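PDB 4GL3: putative glucoamylase from Bacteroides uniformis, which probably hydrolyses glycosidic bonds in sugar chains, although its substrate is not established. Local coordinates for residues M19-Q23 and I388-R392; Y256-R262 and I396-M401; L249-H253 and S331-Y335; F59-A63 and F129-L134. Where two conformers were deposited one is given. Numbering follows the deposited sequence.

Interaction 1: residues M19-Q23 and I388-R392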
loop_
_atom_site.group_PDB
_atom_site.type_symbol
_atom_site.label_atom_id
_atom_site.label_comp_id
_atom_site.label_asym_id
_atom_site.label_seq_id
_atom_site.Cartn_x
_atom_site.Cartn_y
_atom_site.Cartn_z
HETATM N N MSE A 19 0.683 4.746 19.638
HETATM C CA MSE A 19 0.492 4.982 18.211
HETATM C C MSE A 19 1.489 5.975 17.688
HETATM O O MSE A 19 2.073 5.750 16.646
HETATM C CB MSE A 19 -0.927 5.452 17.898
HETATM C CG MSE A 19 -1.950 4.331 18.010
HETATM SE SE MSE A 19 -3.730 4.801 17.369
HETATM C CE MSE A 19 -4.303 5.865 18.886
ATOM N N THR A 20 1.690 7.057 18.427
ATOM C CA THR A 20 2.598 8.106 18.042
ATOM C C THR A 20 4.031 7.587 18.000
ATOM O O THR A 20 4.741 7.863 17.045
ATOM C CB THR A 20 2.512 9.306 18.990
ATOM O OG1 THR A 20 1.193 9.853 18.899
ATOM C CG2 THR A 20 3.590 10.387 18.641
ATOM N N LEU A 21 4.435 6.802 18.993
ATOM C CA LEU A 21 5.782 6.203 18.957
ATOM C C LEU A 21 5.940 5.278 17.739
ATOM O O LEU A 21 6.960 5.331 17.041
ATOM C CB LEU A 21 6.116 5.464 20.255
ATOM C CG LEU A 21 7.498 4.787 20.315
ATOM C CD1 LEU A 21 8.586 5.844 20.234
ATOM C CD2 LEU A 21 7.665 3.968 21.607
ATOM N N VAL A 22 4.935 4.456 17.448
ATOM C CA VAL A 22 5.031 3.535 16.313
ATOM C C VAL A 22 5.179 4.333 14.995
ATOM O O VAL A 22 6.046 4.049 14.153
ATOM C CB VAL A 22 3.843 2.548 16.297
ATOM C CG1 VAL A 22 3.758 1.762 14.972
ATOM C CG2 VAL A 22 3.964 1.625 17.505
ATOM N N GLN A 23 4.381 5.384 14.850
ATOM C CA GLN A 23 4.462 6.221 13.660
ATOM C C GLN A 23 5.814 6.929 13.550
ATOM O O GLN A 23 6.413 6.991 12.474
ATOM C CB GLN A 23 3.337 7.261 13.689
ATOM C CG GLN A 23 1.941 6.706 13.501
ATOM C CD GLN A 23 0.925 7.839 13.424
ATOM O OE1 GLN A 23 0.668 8.492 14.444
ATOM N NE2 GLN A 23 0.377 8.109 12.212
ATOM N N ILE A 388 -2.505 3.962 10.494
ATOM C CA ILE A 388 -2.660 4.498 11.838
ATOM C C ILE A 388 -3.178 5.913 11.690
ATOM O O ILE A 388 -4.159 6.289 12.345
ATOM C CB ILE A 388 -1.365 4.461 12.697
ATOM C CG1 ILE A 388 -1.051 3.012 13.134
ATOM C CG2 ILE A 388 -1.468 5.407 13.920
ATOM C CD1 ILE A 388 0.357 2.832 13.712
ATOM N N GLU A 389 -2.585 6.705 10.803
ATOM C CA GLU A 389 -3.076 8.076 10.708
ATOM C C GLU A 389 -4.538 8.159 10.192
ATOM O O GLU A 389 -5.325 8.982 10.684
ATOM C CB GLU A 389 -2.181 8.950 9.805
ATOM C CG GLU A 389 -2.498 10.425 9.902
ATOM C CD GLU A 389 -2.355 10.938 11.327
ATOM O OE1 GLU A 389 -1.376 10.499 11.979
ATOM O OE2 GLU A 389 -3.197 11.761 11.770
ATOM N N ASN A 390 -4.871 7.373 9.169
ATOM C CA ASN A 390 -6.242 7.319 8.705
ATOM C C ASN A 390 -7.228 6.984 9.834
ATOM O O ASN A 390 -8.276 7.617 9.942
ATOM C CB ASN A 390 -6.412 6.341 7.544
ATOM C CG ASN A 390 -5.977 6.937 6.221
ATOM O OD1 ASN A 390 -6.039 8.165 6.058
ATOM N ND2 ASN A 390 -5.536 6.071 5.257
ATOM N N TYR A 391 -6.887 6.005 10.665
ATOM C CA TYR A 391 -7.694 5.728 11.877
ATOM C C TYR A 391 -7.788 6.942 12.779
ATOM O O TYR A 391 -8.856 7.242 13.274
ATOM C CB TYR A 391 -7.104 4.564 12.672
ATOM C CG TYR A 391 -7.661 4.409 14.068
ATOM C CD1 TYR A 391 -9.004 4.098 14.262
ATOM C CD2 TYR A 391 -6.861 4.606 15.189
ATOM C CE1 TYR A 391 -9.533 3.944 15.524
ATOM C CE2 TYR A 391 -7.387 4.444 16.470
ATOM C CZ TYR A 391 -8.726 4.120 16.602
ATOM O OH TYR A 391 -9.276 3.981 17.822
ATOM N N ARG A 392 -6.688 7.639 13.038
ATOM C CA ARG A 392 -6.753 8.735 14.019
ATOM C C ARG A 392 -7.415 10.035 13.497
ATOM O O ARG A 392 -8.043 10.704 14.242
ATOM C CB ARG A 392 -5.347 9.068 14.549
ATOM C CG ARG A 392 -4.572 7.896 15.164
ATOM C CD ARG A 392 -3.137 8.288 15.507
ATOM N NE ARG A 392 -3.084 8.966 16.793
ATOM C CZ ARG A 392 -1.961 9.345 17.404
ATOM N NH1 ARG A 392 -0.746 9.191 16.824
ATOM N NH2 ARG A 392 -2.053 9.899 18.592
#
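Helices 15-27 and 378-393 run roughly antiparallel here, at 147°, with their local axes 11.2 Å apart. The main donor, Arg392 NH1, gives hydrogen bonds to Thr20 OG1 and to Gln23 OE1, both at 2.9 Å. Arg392 NH2 forms a salt bridge with Asp16, one turn before Thr20. Thr20 OG1 also bonds to Asp16 O. Gln23 uses both ends of its amide: OE1 accepts from Arg392, while NE2 donates to Glu389 OE1 at 3.0 Å and also to the backbone of Ile385. Glu389 OE1 also pairs with Arg70, and OE2 accepts from Thr393. Beside this network lies an apolar strip. Met19 CB meets Ile388 CG2 at 4.0 Å, and Val22 CG1 meets Ile388 CD1 at 3.8 Å. Met19, a selenomethionine, sets SE at the edge of the Tyr391 ring, 3.8 Å from CE2, a Met-aromatic contact. The polar groups are satisfied partly by each other and partly by Asp16, Arg70, Ile385 and Thr393, so the helix pairing is directional as well as hydrophobic.

Interaction 2: residues Y256-R262 and I396-M401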
loop_
_atom_site.group_PDB
_atom_site.type_symbol
_atom_site.label_atom_id
_atom_site.label_comp_id
_atom_site.label_asym_id
_atom_site.label_seq_id
_atom_site.Cartn_x
_atom_site.Cartn_y
_atom_site.Cartn_z
ATOM N N TYR A 256 -6.157 1.275 -0.352
ATOM C CA TYR A 256 -7.075 1.932 0.604
ATOM C C TYR A 256 -6.339 2.843 1.587
ATOM O O TYR A 256 -6.782 3.172 2.703
ATOM C CB TYR A 256 -7.931 0.880 1.311
ATOM C CG TYR A 256 -8.554 -0.009 0.277
ATOM C CD1 TYR A 256 -9.571 0.471 -0.558
ATOM C CD2 TYR A 256 -8.071 -1.294 0.049
ATOM C CE1 TYR A 256 -10.134 -0.325 -1.551
ATOM C CE2 TYR A 256 -8.609 -2.097 -0.951
ATOM C CZ TYR A 256 -9.620 -1.605 -1.764
ATOM O OH TYR A 256 -10.138 -2.396 -2.760
HETATM N N MSE A 257 -5.196 3.268 1.132
HETATM C CA MSE A 257 -4.381 4.260 1.809
HETATM C C MSE A 257 -4.944 5.656 1.501
HETATM O O MSE A 257 -5.133 6.494 2.383
HETATM C CB MSE A 257 -2.948 4.125 1.289
HETATM C CG MSE A 257 -1.984 4.197 2.355
HETATM SE SE MSE A 257 -1.292 2.505 2.984
HETATM C CE MSE A 257 0.524 3.298 2.947
ATOM N N GLY A 258 -5.245 5.886 0.217
ATOM C CA GLY A 258 -5.940 7.130 -0.211
ATOM C C GLY A 258 -7.441 6.947 -0.456
ATOM O O GLY A 258 -8.270 7.791 -0.093
ATOM N N LEU A 259 -7.790 5.844 -1.093
ATOM C CA LEU A 259 -9.178 5.483 -1.337
ATOM C C LEU A 259 -9.809 5.051 0.008
ATOM O O LEU A 259 -9.429 4.029 0.604
ATOM C CB LEU A 259 -9.213 4.366 -2.381
ATOM C CG LEU A 259 -10.506 3.881 -2.961
ATOM C CD1 LEU A 259 -11.179 5.005 -3.725
ATOM C CD2 LEU A 259 -10.229 2.708 -3.915
ATOM N N ASP A 260 -10.730 5.868 0.503
ATOM C CA ASP A 260 -11.428 5.606 1.742
ATOM C C ASP A 260 -12.558 4.593 1.496
ATOM O O ASP A 260 -13.552 4.915 0.842
ATOM C CB ASP A 260 -12.003 6.940 2.288
ATOM C CG ASP A 260 -12.545 6.849 3.715
ATOM O OD1 ASP A 260 -12.751 5.746 4.258
ATOM O OD2 ASP A 260 -12.789 7.937 4.294
ATOM N N PRO A 261 -12.455 3.387 2.084
ATOM C CA PRO A 261 -13.521 2.385 1.919
ATOM C C PRO A 261 -14.764 2.593 2.750
ATOM O O PRO A 261 -15.769 1.893 2.495
ATOM C CB PRO A 261 -12.845 1.078 2.335
ATOM C CG PRO A 261 -11.872 1.501 3.364
ATOM C CD PRO A 261 -11.405 2.907 2.994
ATOM N N ARG A 262 -14.747 3.548 3.692
ATOM C CA ARG A 262 -15.908 3.788 4.534
ATOM C C ARG A 262 -17.060 4.435 3.729
ATOM O O ARG A 262 -16.901 5.499 3.125
ATOM C CB ARG A 262 -15.511 4.658 5.736
ATOM C CG ARG A 262 -14.428 4.004 6.611
ATOM C CD ARG A 262 -13.949 4.932 7.721
ATOM N NE ARG A 262 -13.450 6.158 7.098
ATOM C CZ ARG A 262 -13.336 7.332 7.706
ATOM N NH1 ARG A 262 -13.636 7.472 8.985
ATOM N NH2 ARG A 262 -12.886 8.378 7.041
ATOM N N ILE A 396 -5.061 11.013 5.130
ATOM C CA ILE A 396 -4.670 10.721 3.735
ATOM C C ILE A 396 -5.907 10.441 2.873
ATOM O O ILE A 396 -5.985 10.866 1.722
ATOM C CB ILE A 396 -3.631 9.579 3.657
ATOM C CG1 ILE A 396 -2.372 9.935 4.471
ATOM C CG2 ILE A 396 -3.276 9.242 2.208
ATOM C CD1 ILE A 396 -1.747 11.286 4.192
ATOM N N TRP A 397 -6.883 9.747 3.463
ATOM C CA TRP A 397 -8.205 9.593 2.864
ATOM C C TRP A 397 -8.840 10.913 2.458
ATOM O O TRP A 397 -9.298 11.065 1.348
ATOM C CB TRP A 397 -9.157 8.928 3.845
ATOM C CG TRP A 397 -8.935 7.468 4.036
ATOM C CD1 TRP A 397 -8.379 6.589 3.157
ATOM C CD2 TRP A 397 -9.339 6.692 5.177
ATOM N NE1 TRP A 397 -8.358 5.327 3.696
ATOM C CE2 TRP A 397 -8.974 5.356 4.923
ATOM C CE3 TRP A 397 -9.935 7.009 6.393
ATOM C CZ2 TRP A 397 -9.213 4.321 5.845
ATOM C CZ3 TRP A 397 -10.189 5.986 7.300
ATOM C CH2 TRP A 397 -9.820 4.656 7.015
ATOM N N LYS A 398 -8.870 11.889 3.333
ATOM C CA LYS A 398 -9.482 13.172 2.948
ATOM C C LYS A 398 -8.757 13.829 1.778
ATOM O O LYS A 398 -9.394 14.381 0.898
ATOM C CB LYS A 398 -9.560 14.150 4.118
ATOM C CG LYS A 398 -10.549 13.737 5.199
ATOM C CD LYS A 398 -10.596 14.782 6.337
ATOM C CE LYS A 398 -10.702 14.145 7.714
ATOM N NZ LYS A 398 -12.032 13.526 7.978
ATOM N N LEU A 399 -7.433 13.774 1.768
ATOM C CA LEU A 399 -6.671 14.412 0.699
ATOM C C LEU A 399 -6.974 13.742 -0.655
ATOM O O LEU A 399 -7.346 14.412 -1.634
ATOM C CB LEU A 399 -5.163 14.365 1.030
ATOM C CG LEU A 399 -4.753 15.240 2.207
ATOM C CD1 LEU A 399 -3.402 14.802 2.721
ATOM C CD2 LEU A 399 -4.802 16.735 1.855
ATOM N N PHE A 400 -6.797 12.420 -0.710
ATOM C CA PHE A 400 -6.942 11.676 -1.954
ATOM C C PHE A 400 -8.377 11.785 -2.490
ATOM O O PHE A 400 -8.571 12.045 -3.668
ATOM C CB PHE A 400 -6.535 10.221 -1.763
ATOM C CG PHE A 400 -6.626 9.391 -3.012
ATOM C CD1 PHE A 400 -5.562 9.362 -3.918
ATOM C CD2 PHE A 400 -7.742 8.600 -3.271
ATOM C CE1 PHE A 400 -5.633 8.604 -5.063
ATOM C CE2 PHE A 400 -7.798 7.825 -4.426
ATOM C CZ PHE A 400 -6.757 7.846 -5.323
HETATM N N MSE A 401 -9.375 11.591 -1.619
HETATM C CA MSE A 401 -10.766 11.578 -2.052
HETATM C C MSE A 401 -11.219 12.983 -2.493
HETATM O O MSE A 401 -12.243 13.116 -3.186
HETATM C CB MSE A 401 -11.680 11.065 -0.943
HETATM C CG MSE A 401 -11.438 9.630 -0.543
HETATM SE SE MSE A 401 -11.776 8.361 -1.978
HETATM C CE MSE A 401 -13.677 8.149 -1.814
#
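Gly258 lies at the apolar centre, its CA 4.5 Å from Trp397 CA. A side chain here would clash with Phe400, whose CD2 is 3.3 Å from Gly258 C. The bare backbone therefore lets the 256-262 loop lie directly on helix 395-401. Around this point, Leu259 CD1 touches SE of the selenomethionine Met401 at 3.8 Å, and Leu259 CB lies 4.3 Å from Phe400 CE2. Helix 197-205 also packs against Leu259 and Phe400. The loop passes along Trp397. Asp260 CA sits over its five-membered ring, 3.7 Å from the centroid, in a CH-pi contact. Pro261 CD is 3.9 Å from Trp397 CZ2. The indole remains polar at one point: Trp397 NE1 donates a hydrogen bond to Tyr256 O at 2.8 Å. Gly258 O receives a CA-H...O contact from Trp397 CA at 3.5 Å.

At the outer edge, Arg262 NE comes within 3.3 Å of Trp397 CZ3, which lies over a face of the guanidinium. Arg262 is held by Asp260 through a salt bridge, NH2 to OD2 at 2.8 Å, and a hydrogen bond from NE to OD1 at 3.0 Å. Asp260 OD2 also accepts from Tyr419. Asp260 OD1 takes the backbone N of Arg262 as well, at 3.0 Å. That last bond defines an Asx turn, which shapes the loop where it passes the tryptophan.

Interaction 3: residues L249-H253 and S331-Y335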
loop_
_atom_site.group_PDB
_atom_site.type_symbol
_atom_site.label_atom_id
_atom_site.label_comp_id
_atom_site.label_asym_id
_atom_site.label_seq_id
_atom_site.Cartn_x
_atom_site.Cartn_y
_atom_site.Cartn_z
ATOM N N LEU A 249 -3.517 -10.261 4.208
ATOM C CA LEU A 249 -4.299 -9.107 4.729
ATOM C C LEU A 249 -3.912 -7.780 4.070
ATOM O O LEU A 249 -4.722 -6.850 4.081
ATOM C CB LEU A 249 -4.302 -9.035 6.273
ATOM C CG LEU A 249 -5.395 -8.177 6.938
ATOM C CD1 LEU A 249 -6.831 -8.452 6.426
ATOM C CD2 LEU A 249 -5.313 -8.346 8.441
ATOM N N PHE A 250 -2.722 -7.686 3.451
ATOM C CA PHE A 250 -2.356 -6.426 2.797
ATOM C C PHE A 250 -3.279 -6.040 1.624
ATOM O O PHE A 250 -3.242 -4.898 1.170
ATOM C CB PHE A 250 -0.875 -6.382 2.344
ATOM C CG PHE A 250 -0.611 -7.040 0.981
ATOM C CD1 PHE A 250 -0.406 -8.421 0.893
ATOM C CD2 PHE A 250 -0.571 -6.287 -0.184
ATOM C CE1 PHE A 250 -0.124 -9.039 -0.337
ATOM C CE2 PHE A 250 -0.272 -6.900 -1.424
ATOM C CZ PHE A 250 -0.074 -8.269 -1.495
ATOM N N PHE A 251 -4.077 -6.983 1.114
ATOM C CA PHE A 251 -5.081 -6.639 0.127
ATOM C C PHE A 251 -6.059 -5.534 0.647
ATOM O O PHE A 251 -6.619 -4.806 -0.154
ATOM C CB PHE A 251 -5.911 -7.860 -0.299
ATOM C CG PHE A 251 -5.166 -8.931 -1.114
ATOM C CD1 PHE A 251 -3.844 -8.791 -1.507
ATOM C CD2 PHE A 251 -5.848 -10.109 -1.474
ATOM C CE1 PHE A 251 -3.217 -9.780 -2.261
ATOM C CE2 PHE A 251 -5.233 -11.093 -2.213
ATOM C CZ PHE A 251 -3.921 -10.911 -2.638
ATOM N N THR A 252 -6.232 -5.405 1.968
ATOM C CA THR A 252 -7.100 -4.338 2.557
ATOM C C THR A 252 -6.341 -3.038 2.832
ATOM O O THR A 252 -6.918 -2.093 3.374
ATOM C CB THR A 252 -7.762 -4.814 3.863
ATOM O OG1 THR A 252 -6.757 -4.926 4.893
ATOM C CG2 THR A 252 -8.473 -6.157 3.616
ATOM N N HIS A 253 -5.056 -2.982 2.442
ATOM C CA HIS A 253 -4.211 -1.847 2.734
ATOM C C HIS A 253 -3.771 -1.039 1.500
ATOM O O HIS A 253 -3.891 0.150 1.494
ATOM C CB HIS A 253 -2.937 -2.260 3.506
ATOM C CG HIS A 253 -3.212 -3.040 4.734
ATOM N ND1 HIS A 253 -2.328 -3.978 5.216
ATOM C CD2 HIS A 253 -4.309 -3.092 5.527
ATOM C CE1 HIS A 253 -2.865 -4.558 6.283
ATOM N NE2 HIS A 253 -4.057 -4.027 6.504
ATOM N N SER A 331 -1.825 -2.383 10.298
ATOM C CA SER A 331 -2.358 -1.558 9.228
ATOM C C SER A 331 -3.879 -1.690 9.018
ATOM O O SER A 331 -4.476 -0.903 8.269
ATOM C CB SER A 331 -1.615 -1.815 7.935
ATOM O OG SER A 331 -0.228 -1.555 8.096
ATOM N N SER A 332 -4.469 -2.689 9.673
ATOM C CA SER A 332 -5.889 -2.936 9.667
ATOM C C SER A 332 -6.612 -2.193 10.806
ATOM O O SER A 332 -7.816 -2.407 11.006
ATOM C CB SER A 332 -6.153 -4.458 9.741
ATOM O OG SER A 332 -5.970 -5.059 8.450
ATOM N N ILE A 333 -5.876 -1.337 11.528
ATOM C CA ILE A 333 -6.394 -0.541 12.652
ATOM C C ILE A 333 -7.715 0.212 12.364
ATOM O O ILE A 333 -8.595 0.164 13.198
ATOM C CB ILE A 333 -5.299 0.387 13.300
ATOM C CG1 ILE A 333 -5.811 1.048 14.611
ATOM C CG2 ILE A 333 -4.738 1.393 12.295
ATOM C CD1 ILE A 333 -4.694 1.495 15.564
ATOM N N PRO A 334 -7.902 0.831 11.175
ATOM C CA PRO A 334 -9.205 1.483 11.069
ATOM C C PRO A 334 -10.343 0.505 10.935
ATOM O O PRO A 334 -11.466 0.873 11.104
ATOM C CB PRO A 334 -9.108 2.319 9.817
ATOM C CG PRO A 334 -7.941 1.781 9.048
ATOM C CD PRO A 334 -7.053 1.055 9.994
ATOM N N TYR A 335 -10.048 -0.743 10.634
ATOM C CA TYR A 335 -11.105 -1.719 10.405
ATOM C C TYR A 335 -11.488 -2.483 11.664
ATOM O O TYR A 335 -12.626 -2.887 11.777
ATOM C CB TYR A 335 -10.694 -2.696 9.323
ATOM C CG TYR A 335 -10.148 -2.067 8.078
ATOM C CD1 TYR A 335 -10.771 -0.975 7.499
ATOM C CD2 TYR A 335 -9.025 -2.606 7.429
ATOM C CE1 TYR A 335 -10.294 -0.412 6.325
ATOM C CE2 TYR A 335 -8.548 -2.042 6.243
ATOM C CZ TYR A 335 -9.192 -0.950 5.702
ATOM O OH TYR A 335 -8.771 -0.418 4.513
#
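Two hydrogen bonds join these loop segments. Tyr335 OH donates to Thr252 O at 2.7 Å. His253 NE2 and Ser332 OG are 2.9 Å apart and share a bond in which either could be the donor. Within the first segment, Thr252 OG1 donates to Leu249 O at 2.9 Å, which turns the threonine side chain back onto its own backbone. Ser331 CB sits over the face of the His253 ring, 3.5 Å from the ring centroid, as a CH-pi contact. The hydroxyl of Ser331 bonds to Thr327 instead. Farther out, Leu249 CD2 is 3.4 Å from Ser332 OG, and Thr252 OG1 is 3.7 Å from Tyr335 CE2. Helix 271-288 lines the same region, with Met275 against both Thr252 and Tyr335. All six touching residues are buried. One side-chain-to-backbone bond and one side-chain pair thus tie the loop that precedes helix 271-288 to the turn between helices 326-331 and 337-349, a loop-to-loop junction in the interior of a fold whose regular structure is mostly helix.

Interaction 4: residues F59-A63 and F129-L134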
loop_
_atom_site.group_PDB
_atom_site.type_symbol
_atom_site.label_atom_id
_atom_site.label_comp_id
_atom_site.label_asym_id
_atom_site.label_seq_id
_atom_site.Cartn_x
_atom_site.Cartn_y
_atom_site.Cartn_z
ATOM N N PHE A 59 4.203 4.998 -0.814
ATOM C CA PHE A 59 3.773 4.978 0.604
ATOM C C PHE A 59 4.570 6.015 1.401
ATOM O O PHE A 59 4.037 6.680 2.299
ATOM C CB PHE A 59 3.949 3.591 1.223
ATOM C CG PHE A 59 3.179 2.494 0.528
ATOM C CD1 PHE A 59 2.101 2.764 -0.319
ATOM C CD2 PHE A 59 3.524 1.160 0.753
ATOM C CE1 PHE A 59 1.411 1.732 -0.933
ATOM C CE2 PHE A 59 2.824 0.137 0.159
ATOM C CZ PHE A 59 1.765 0.423 -0.686
ATOM N N GLY A 60 5.837 6.132 1.061
ATOM C CA GLY A 60 6.758 7.092 1.665
ATOM C C GLY A 60 6.269 8.531 1.492
ATOM O O GLY A 60 6.326 9.319 2.422
ATOM N N VAL A 61 5.795 8.861 0.295
ATOM C CA VAL A 61 5.191 10.158 0.016
ATOM C C VAL A 61 4.042 10.439 0.999
ATOM O O VAL A 61 3.948 11.508 1.577
ATOM C CB VAL A 61 4.746 10.225 -1.454
ATOM C CG1 VAL A 61 3.722 11.349 -1.708
ATOM C CG2 VAL A 61 5.988 10.370 -2.342
HETATM N N MSE A 62 3.182 9.464 1.207
HETATM C CA MSE A 62 2.104 9.612 2.175
HETATM C C MSE A 62 2.638 9.719 3.611
HETATM O O MSE A 62 2.113 10.505 4.401
HETATM C CB MSE A 62 1.086 8.488 2.040
HETATM C CG MSE A 62 0.358 8.545 0.692
HETATM SE SE MSE A 62 -0.966 7.181 0.300
HETATM C CE MSE A 62 0.077 5.849 -0.689
ATOM N N ALA A 63 3.684 8.953 3.928
ATOM C CA ALA A 63 4.351 9.035 5.226
ATOM C C ALA A 63 4.921 10.428 5.484
ATOM O O ALA A 63 4.858 10.938 6.616
ATOM C CB ALA A 63 5.442 7.969 5.352
ATOM N N PHE A 129 0.416 2.883 -7.067
ATOM C CA PHE A 129 0.628 3.175 -5.663
ATOM C C PHE A 129 1.417 4.478 -5.502
ATOM O O PHE A 129 1.128 5.310 -4.593
ATOM C CB PHE A 129 1.313 2.017 -4.956
ATOM C CG PHE A 129 0.526 0.733 -4.963
ATOM C CD1 PHE A 129 -0.882 0.725 -4.897
ATOM C CD2 PHE A 129 1.195 -0.471 -4.982
ATOM C CE1 PHE A 129 -1.596 -0.493 -4.864
ATOM C CE2 PHE A 129 0.494 -1.685 -4.979
ATOM C CZ PHE A 129 -0.889 -1.684 -4.950
HETATM N N MSE A 130 2.346 4.730 -6.426
HETATM C CA MSE A 130 3.038 6.036 -6.437
HETATM C C MSE A 130 2.020 7.166 -6.701
HETATM O O MSE A 130 2.041 8.181 -6.002
HETATM C CB MSE A 130 4.233 6.081 -7.412
HETATM C CG MSE A 130 4.800 7.498 -7.583
HETATM SE SE MSE A 130 5.595 8.165 -5.955
HETATM C CE MSE A 130 7.115 7.036 -5.935
ATOM N N PHE A 131 1.143 7.011 -7.701
ATOM C CA PHE A 131 0.149 8.058 -8.008
ATOM C C PHE A 131 -0.862 8.225 -6.874
ATOM O O PHE A 131 -1.350 9.302 -6.634
ATOM C CB PHE A 131 -0.529 7.816 -9.367
ATOM C CG PHE A 131 0.317 8.278 -10.543
ATOM C CD1 PHE A 131 0.610 9.593 -10.698
ATOM C CD2 PHE A 131 0.898 7.372 -11.403
ATOM C CE1 PHE A 131 1.448 10.055 -11.708
ATOM C CE2 PHE A 131 1.704 7.803 -12.448
ATOM C CZ PHE A 131 1.986 9.154 -12.588
ATOM N N GLU A 132 -1.180 7.146 -6.178
ATOM C CA GLU A 132 -2.051 7.248 -4.985
ATOM C C GLU A 132 -1.457 8.264 -3.992
ATOM O O GLU A 132 -2.087 9.252 -3.599
ATOM C CB GLU A 132 -2.262 5.844 -4.376
ATOM C CG GLU A 132 -3.226 5.782 -3.190
ATOM C CD GLU A 132 -3.354 4.372 -2.630
ATOM O OE1 GLU A 132 -2.637 3.431 -3.070
ATOM O OE2 GLU A 132 -4.186 4.178 -1.736
ATOM N N GLY A 133 -0.186 8.103 -3.677
ATOM C CA GLY A 133 0.508 9.103 -2.905
ATOM C C GLY A 133 0.665 10.486 -3.528
ATOM O O GLY A 133 0.455 11.481 -2.855
ATOM N N LEU A 134 1.038 10.567 -4.807
ATOM C CA LEU A 134 1.269 11.868 -5.437
ATOM C C LEU A 134 -0.033 12.652 -5.534
ATOM O O LEU A 134 -0.024 13.882 -5.377
ATOM C CB LEU A 134 1.971 11.771 -6.797
ATOM C CG LEU A 134 3.424 11.217 -6.855
ATOM C CD1 LEU A 134 3.891 11.169 -8.338
ATOM C CD2 LEU A 134 4.396 12.029 -5.991
#
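The segments run nearly parallel, at 19°, and their axes approach to 7.9 Å. Met62 CA and Gly133 CA are only 5.3 Å apart. Gly133 makes this closeness possible: a CB there would point at the other helix and sit tight against Val61 CG1. Val61 CG1 lies 3.5 Å from Gly133 O, and Met62 CG lies 3.6 Å from Gly133 CA. Parallel helices 54-69 and 124-140, with helix 75-90 between them in sequence, are consistent with neighbouring inner helices of an (alpha/alpha)6 barrel, as in the six-hairpin clan. Helix 75-90 covers one flank, touching Val61, Met130 and Leu134. Val61 CG2 reaches Met130 SE and Leu134 CD2, each at 4.3 Å. On the other flank, Met62 CE is 4.1 Å from Glu132 CG; both methionines are selenomethionine. Glu132 OE2 accepts a hydrogen bond from the backbone N of Gly258. Phe59 CE1 meets Phe129 CB at 4.0 Å, and both rings touch Tyr254. Bound Tris, probably from the crystallisation liquor, lies about 4 Å from the Phe129 side chain.

In the fold
The contact centres lie 12 to 17 Å apart. Along the chain, interaction 4 closes before interactions 2 and 3 open. Interactions 3 and 4 are nested inside the loop closed by interaction 1, which brings helix 15-27 to helix 378-393. Interaction 2 crosses both 1 and 3. Asn390, on helix 378-393, bonds to Met257 and Trp397, so interaction 1 is coupled to interaction 2. Glu132 links interaction 4 to Gly258 of interaction 2. Ile333 of interaction 3 packs on Met19, Ile388 and Tyr391. Interaction 2 touches the other three, whereas 4 touches neither 1 nor 3. Distant parts of the chain are joined into one core of helices and the loops that pack on them.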